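Local coordinates for uncharacterized protein Q64V53_BACFR (Bacteroides fragilis, PDB 2RA8) that is of unknown function but joins a WGR domain to leucine-rich repeats, an architecture consistent with a binding or scaffolding role, at residues V94-M97 and D98-L101; G147-D150 and F151-E155; G229-D232 and Y233-G237. All blocks are in the same frame, centred on the assembly; numbering follows the deposited sequence.

All three contacts are local, and all belong to the part of the chain built on the parallel sheet. Contact 1 opens helix 96-102, whereas contacts 2 and 3 sit in loops that follow strands 143-146 and 223-227. Contacts 1 and 3 are partly buried; contact 2 lies at the surface, where it also meets a second subunit. The chemistry follows the setting: a side-chain cap and apolar packing in contact 1, a carboxylate and two waters holding a turn in contact 2, and one shared carbonyl with aromatic packing in contact 3. Contact 2 lies between the others in sequence, its centre about 19 Å from each of their centres.

Contact 1 of 3, residues V94-M97 and D98-L101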
# COMPACT_ATOMS: atom_id res chain seq x y z
N VAL A 94 -6.89 -28.59 -1.22
CA VAL A 94 -7.66 -27.99 -0.13
C VAL A 94 -8.83 -27.20 -0.65
O VAL A 94 -8.72 -26.45 -1.62
CB VAL A 94 -6.77 -27.08 0.75
CG1 VAL A 94 -7.62 -26.36 1.79
CG2 VAL A 94 -5.71 -27.93 1.46
N ASN A 95 -9.97 -27.37 0.00
CA ASN A 95 -11.22 -26.70 -0.36
C ASN A 95 -11.47 -25.57 0.64
O ASN A 95 -11.60 -25.83 1.83
CB ASN A 95 -12.36 -27.73 -0.31
CG ASN A 95 -13.73 -27.11 -0.47
OD1 ASN A 95 -14.18 -26.34 0.39
ND2 ASN A 95 -14.41 -27.43 -1.56
N LEU A 96 -11.54 -24.33 0.15
CA LEU A 96 -11.74 -23.17 1.02
C LEU A 96 -12.91 -23.31 1.96
O LEU A 96 -12.82 -22.97 3.14
CB LEU A 96 -11.92 -21.89 0.20
CG LEU A 96 -12.13 -20.59 1.01
CD1 LEU A 96 -10.93 -20.36 1.93
CD2 LEU A 96 -12.31 -19.41 0.07
N MSE A 97 -14.03 -23.78 1.44
CA MSE A 97 -15.22 -23.94 2.28
C MSE A 97 -14.97 -24.87 3.42
O MSE A 97 -15.58 -24.74 4.49
CB MSE A 97 -16.38 -24.44 1.45
CG MSE A 97 -17.25 -23.34 0.92
SE MSE A 97 -18.33 -22.60 2.34
CE MSE A 97 -17.68 -20.79 2.42
N ASP A 98 -14.06 -25.83 3.23
CA ASP A 98 -13.73 -26.77 4.29
C ASP A 98 -12.89 -26.10 5.34
O ASP A 98 -12.99 -26.43 6.52
CB ASP A 98 -12.99 -27.99 3.74
CG ASP A 98 -13.88 -28.91 2.92
OD1 ASP A 98 -15.05 -29.11 3.32
OD2 ASP A 98 -13.42 -29.44 1.89
N LYS A 99 -12.05 -25.15 4.92
CA LYS A 99 -11.21 -24.41 5.87
C LYS A 99 -12.08 -23.58 6.77
O LYS A 99 -11.82 -23.46 7.97
CB LYS A 99 -10.23 -23.46 5.15
CG LYS A 99 -8.95 -24.12 4.67
CD LYS A 99 -7.72 -23.26 4.98
CE LYS A 99 -7.67 -21.99 4.14
NZ LYS A 99 -6.43 -21.20 4.44
N ILE A 100 -13.13 -23.00 6.20
CA ILE A 100 -14.05 -22.16 6.97
C ILE A 100 -14.91 -23.01 7.87
O ILE A 100 -14.94 -22.81 9.09
CB ILE A 100 -14.95 -21.34 6.03
CG1 ILE A 100 -14.08 -20.54 5.06
CG2 ILE A 100 -15.84 -20.41 6.85
CD1 ILE A 100 -14.85 -19.85 3.96
N LEU A 101 -15.62 -23.98 7.28
CA LEU A 101 -16.50 -24.87 8.04
C LEU A 101 -15.78 -25.62 9.14
O LEU A 101 -16.40 -26.07 10.10
CB LEU A 101 -17.18 -25.87 7.10
CG LEU A 101 -18.23 -25.36 6.09
CD1 LEU A 101 -18.57 -26.47 5.12
CD2 LEU A 101 -19.49 -24.87 6.82
O HOH W 1 -10.58 -29.31 2.30
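Asn95 caps the helix with its side chain laid across that of Asp98 at about a right angle. Its CB lies 3.0 Å from Asp98 OD2, and CG sits beside the same oxygen. With CG anti to the backbone N (chi1 172°), OD1 swings forward and accepts from Asp98 N at 2.9 Å, the donor tilted 19° from the amide plane; ND2 stays 4.1 Å from Asp98 OD2. The amide and carboxylate planes are turned 42° apart. A water bridges the pair, accepting from Asn95 N and donating to Asp98 OD2. This is the N-cap of helix 96-102: Asn95 occupies the capping position, and its backbone O accepts from both Asp98 N, which lies above the carbonyl plane, and Lys99 N, which lies within it. The turns that follow are regular: Leu96 O accepts from Ile100 N, and Met97 O accepts from Leu101 N at 2.9 Å. On the buried side the bends at chi2 and chi3 of the selenomethionine Met97 bring CE to Ile100 CD1 at 3.4 Å, tighter than usual van der Waals contact, while Leu96 CG lies 4.1 Å from Ile100 CD1. Helix 125-132 covers Leu96 and Met97 through Ile127, and Tyr83 touches Leu96 and Ile100. Lys99 CG packs crosswise on Val94 CG1, and its NZ continues to a salt bridge with Glu89.

Contact 2 of 3, residues G147-D150 and F151-E155; sequences GDID and FEEQE
Glu153 reaches back along the chain to Asp150, and the two side chains cross at a slant, their carboxylate planes 65° apart. The bond between them is not carboxylate to carboxylate: Glu153 OE1 accepts from Asp150 N at 2.8 Å with an N-H...O angle of 160°, using its anti lone pair. This side-chain-to-backbone link braces the start of a single alpha-turn in the loop that leaves strand 143-146 of the parallel sheet in the leucine-rich repeat protein. Asp150 O closes the turn, accepting from Gln154 N at 3.1 Å and, weakly, from Glu153 N. Residues 151-153 have helical backbone angles but form no regular helix, and the chain makes about one turn before it runs on. The Glu153 chain is extended beyond CG (chi2 178°), which carries the carboxylate the length needed to meet the start of the turn. Ile149 stands at about a right angle to it, CG2 lying 3.8 Å from Glu153 CB, and this apolar side is extended by Ile159. The charges are less at ease: Asp150 OD1 and Glu153 OE1 are 4.1 Å apart, a proximity that may raise the proton affinity of one of them. Lys82 forms a salt bridge with Asp148 OD2 nearby. Glu153 O accepts a hydrogen bond from the OH of Tyr29 of the second subunit, placing the turn at the subunit interface. One water spans Asp148 O and Glu153 OE2; another donates to both Ile149 O and Gln154 O, at 2.7 Å from each of these oxygens.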
# COMPACT_ATOMS: atom_id res chain seq x y z
N GLY A 147 -15.03 -11.12 -1.32
CA GLY A 147 -14.18 -10.82 -2.46
C GLY A 147 -12.92 -10.00 -2.19
O GLY A 147 -12.50 -9.21 -3.03
N ASP A 148 -12.30 -10.19 -1.03
CA ASP A 148 -11.10 -9.45 -0.70
C ASP A 148 -9.94 -10.05 -1.45
O ASP A 148 -9.09 -10.73 -0.87
CB ASP A 148 -10.87 -9.47 0.81
CG ASP A 148 -9.71 -8.59 1.24
OD1 ASP A 148 -9.38 -7.63 0.52
OD2 ASP A 148 -9.13 -8.86 2.31
N ILE A 149 -9.93 -9.77 -2.75
CA ILE A 149 -8.92 -10.25 -3.70
C ILE A 149 -8.07 -9.09 -4.16
O ILE A 149 -8.56 -8.17 -4.80
CB ILE A 149 -9.60 -10.82 -4.97
CG1 ILE A 149 -10.79 -11.70 -4.59
CG2 ILE A 149 -8.55 -11.55 -5.82
CD1 ILE A 149 -10.47 -12.82 -3.65
N ASP A 150 -6.78 -9.14 -3.85
CA ASP A 150 -5.85 -8.08 -4.24
C ASP A 150 -5.45 -8.10 -5.69
O ASP A 150 -5.56 -9.12 -6.37
CB ASP A 150 -4.59 -8.14 -3.37
CG ASP A 150 -4.80 -7.51 -2.00
OD1 ASP A 150 -5.77 -7.88 -1.31
OD2 ASP A 150 -3.98 -6.65 -1.61
N PHE A 151 -4.96 -6.95 -6.16
CA PHE A 151 -4.52 -6.77 -7.54
C PHE A 151 -3.59 -7.87 -8.01
O PHE A 151 -3.77 -8.40 -9.10
CB PHE A 151 -3.80 -5.41 -7.68
CG PHE A 151 -3.57 -4.98 -9.09
CD1 PHE A 151 -4.61 -4.48 -9.87
CD2 PHE A 151 -2.30 -5.05 -9.65
CE1 PHE A 151 -4.38 -4.05 -11.17
CE2 PHE A 151 -2.07 -4.62 -10.95
CZ PHE A 151 -3.11 -4.12 -11.71
N GLU A 152 -2.59 -8.20 -7.19
CA GLU A 152 -1.61 -9.24 -7.53
C GLU A 152 -2.19 -10.61 -7.73
O GLU A 152 -1.68 -11.40 -8.54
CB GLU A 152 -0.55 -9.35 -6.44
CG GLU A 152 0.71 -8.55 -6.70
CD GLU A 152 1.86 -9.03 -5.84
OE1 GLU A 152 1.74 -8.98 -4.60
OE2 GLU A 152 2.89 -9.46 -6.40
N GLU A 153 -3.23 -10.93 -6.98
CA GLU A 153 -3.88 -12.22 -7.09
C GLU A 153 -4.63 -12.28 -8.40
O GLU A 153 -4.51 -13.25 -9.15
CB GLU A 153 -4.83 -12.42 -5.89
CG GLU A 153 -4.10 -12.43 -4.54
CD GLU A 153 -5.03 -12.58 -3.35
OE1 GLU A 153 -5.75 -11.62 -3.02
OE2 GLU A 153 -5.05 -13.67 -2.74
N GLN A 154 -5.39 -11.23 -8.68
CA GLN A 154 -6.14 -11.10 -9.92
C GLN A 154 -6.85 -9.76 -9.91
O GLN A 154 -7.40 -9.34 -8.89
CB GLN A 154 -7.13 -12.29 -10.08
CG GLN A 154 -8.60 -11.96 -10.00
CD GLN A 154 -9.49 -13.21 -9.99
OE1 GLN A 154 -10.52 -13.24 -9.31
NE2 GLN A 154 -9.10 -14.23 -10.76
N GLU A 155 -6.81 -9.05 -11.03
CA GLU A 155 -7.45 -7.74 -11.14
C GLU A 155 -8.92 -7.80 -10.85
O GLU A 155 -9.59 -8.78 -11.14
CB GLU A 155 -7.23 -7.14 -12.52
CG GLU A 155 -5.79 -6.76 -12.82
CD GLU A 155 -5.71 -5.77 -13.96
OE1 GLU A 155 -5.21 -6.13 -15.05
OE2 GLU A 155 -6.15 -4.61 -13.77
O HOH W 2 -7.48 -13.28 -1.07
O HOH W 3 -8.61 -7.40 -7.40

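Contact 3 of 3, residues G229-D232 and Y233-G237; sequences GVED and YGFDG
Val230 O accepts two backbone bonds, from Phe235 N at 3.0 Å and from Tyr233 N at 3.2 Å. The donors come from opposite faces of the carbonyl plane, 47° and 55° out of it, so neither sits on a lone pair. The Tyr233 bond closes a beta turn through Glu231 and Asp232, a short 3-10 segment, and Gly234 follows at positive phi. Alongside, Val230 CG2 meets Tyr233 CD2 at 3.7 Å near the ring plane, the two side chains pointing the same way. Asp232 CB lies over one face of that ring in a CH-pi contact, 4.2 Å from its centroid. Glu231 CA makes a CA-H...O contact of 3.1 Å with Phe235 O, while its extended side chain passes over to Gly237 CA. Gly237 N lies over a face of the Phe235 ring, which chi1 (-175°, CG anti to the backbone N) sends toward Val228. Further out, backbone bonds tie the loop to those that follow the two flanking strands, 197-201 (Val230 to Gly203) and 256-260 (Gly229 to Asp261). Both bonds within the turn are backbone to backbone and share one acceptor, so its shape probably depends little on side-chain polarity.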
# COMPACT_ATOMS: atom_id res chain seq x y z
N GLY A 229 -16.66 2.76 -11.68
CA GLY A 229 -15.76 2.07 -12.59
C GLY A 229 -15.97 2.55 -14.02
O GLY A 229 -16.66 3.55 -14.24
N VAL A 230 -15.40 1.84 -14.99
CA VAL A 230 -15.52 2.27 -16.38
C VAL A 230 -16.25 1.30 -17.30
O VAL A 230 -16.49 0.15 -16.95
CB VAL A 230 -14.12 2.56 -16.97
CG1 VAL A 230 -13.55 3.81 -16.33
CG2 VAL A 230 -13.20 1.37 -16.72
N GLU A 231 -16.61 1.79 -18.48
CA GLU A 231 -17.33 0.98 -19.46
C GLU A 231 -16.59 -0.24 -19.92
O GLU A 231 -17.19 -1.27 -20.20
CB GLU A 231 -17.70 1.83 -20.68
CG GLU A 231 -18.80 2.86 -20.40
CD GLU A 231 -19.30 3.55 -21.66
OE1 GLU A 231 -19.67 2.84 -22.62
OE2 GLU A 231 -19.33 4.80 -21.70
N ASP A 232 -15.26 -0.15 -19.99
CA ASP A 232 -14.46 -1.29 -20.42
C ASP A 232 -14.54 -2.49 -19.52
O ASP A 232 -14.30 -3.62 -19.96
CB ASP A 232 -12.98 -0.88 -20.54
CG ASP A 232 -12.74 0.12 -21.65
OD1 ASP A 232 -13.02 -0.21 -22.82
OD2 ASP A 232 -12.26 1.24 -21.35
N TYR A 233 -14.90 -2.28 -18.25
CA TYR A 233 -14.95 -3.38 -17.31
C TYR A 233 -16.28 -3.61 -16.60
O TYR A 233 -16.31 -4.16 -15.49
CB TYR A 233 -13.83 -3.22 -16.27
CG TYR A 233 -12.45 -3.15 -16.88
CD1 TYR A 233 -11.88 -4.27 -17.49
CD2 TYR A 233 -11.72 -1.97 -16.86
CE1 TYR A 233 -10.61 -4.20 -18.06
CE2 TYR A 233 -10.45 -1.89 -17.43
CZ TYR A 233 -9.91 -3.01 -18.03
OH TYR A 233 -8.66 -2.94 -18.60
N GLY A 234 -17.38 -3.20 -17.21
CA GLY A 234 -18.66 -3.44 -16.58
C GLY A 234 -19.67 -2.31 -16.54
O GLY A 234 -20.87 -2.57 -16.63
N PHE A 235 -19.22 -1.07 -16.40
CA PHE A 235 -20.16 0.04 -16.35
C PHE A 235 -20.82 0.20 -17.69
O PHE A 235 -20.16 0.10 -18.72
CB PHE A 235 -19.47 1.35 -15.95
CG PHE A 235 -20.42 2.51 -15.77
CD1 PHE A 235 -21.55 2.39 -14.96
CD2 PHE A 235 -20.19 3.73 -16.41
CE1 PHE A 235 -22.42 3.46 -14.80
CE2 PHE A 235 -21.05 4.79 -16.24
CZ PHE A 235 -22.17 4.66 -15.44
N ASP A 236 -22.12 0.44 -17.68
CA ASP A 236 -22.86 0.57 -18.93
C ASP A 236 -22.90 1.97 -19.52
O ASP A 236 -23.55 2.19 -20.54
CB ASP A 236 -24.27 0.01 -18.77
CG ASP A 236 -24.26 -1.47 -18.41
OD1 ASP A 236 -23.51 -2.23 -19.06
OD2 ASP A 236 -24.99 -1.88 -17.48
N GLY A 237 -22.23 2.91 -18.88
CA GLY A 237 -22.18 4.27 -19.40
C GLY A 237 -23.26 5.28 -19.04
O GLY A 237 -23.07 6.47 -19.22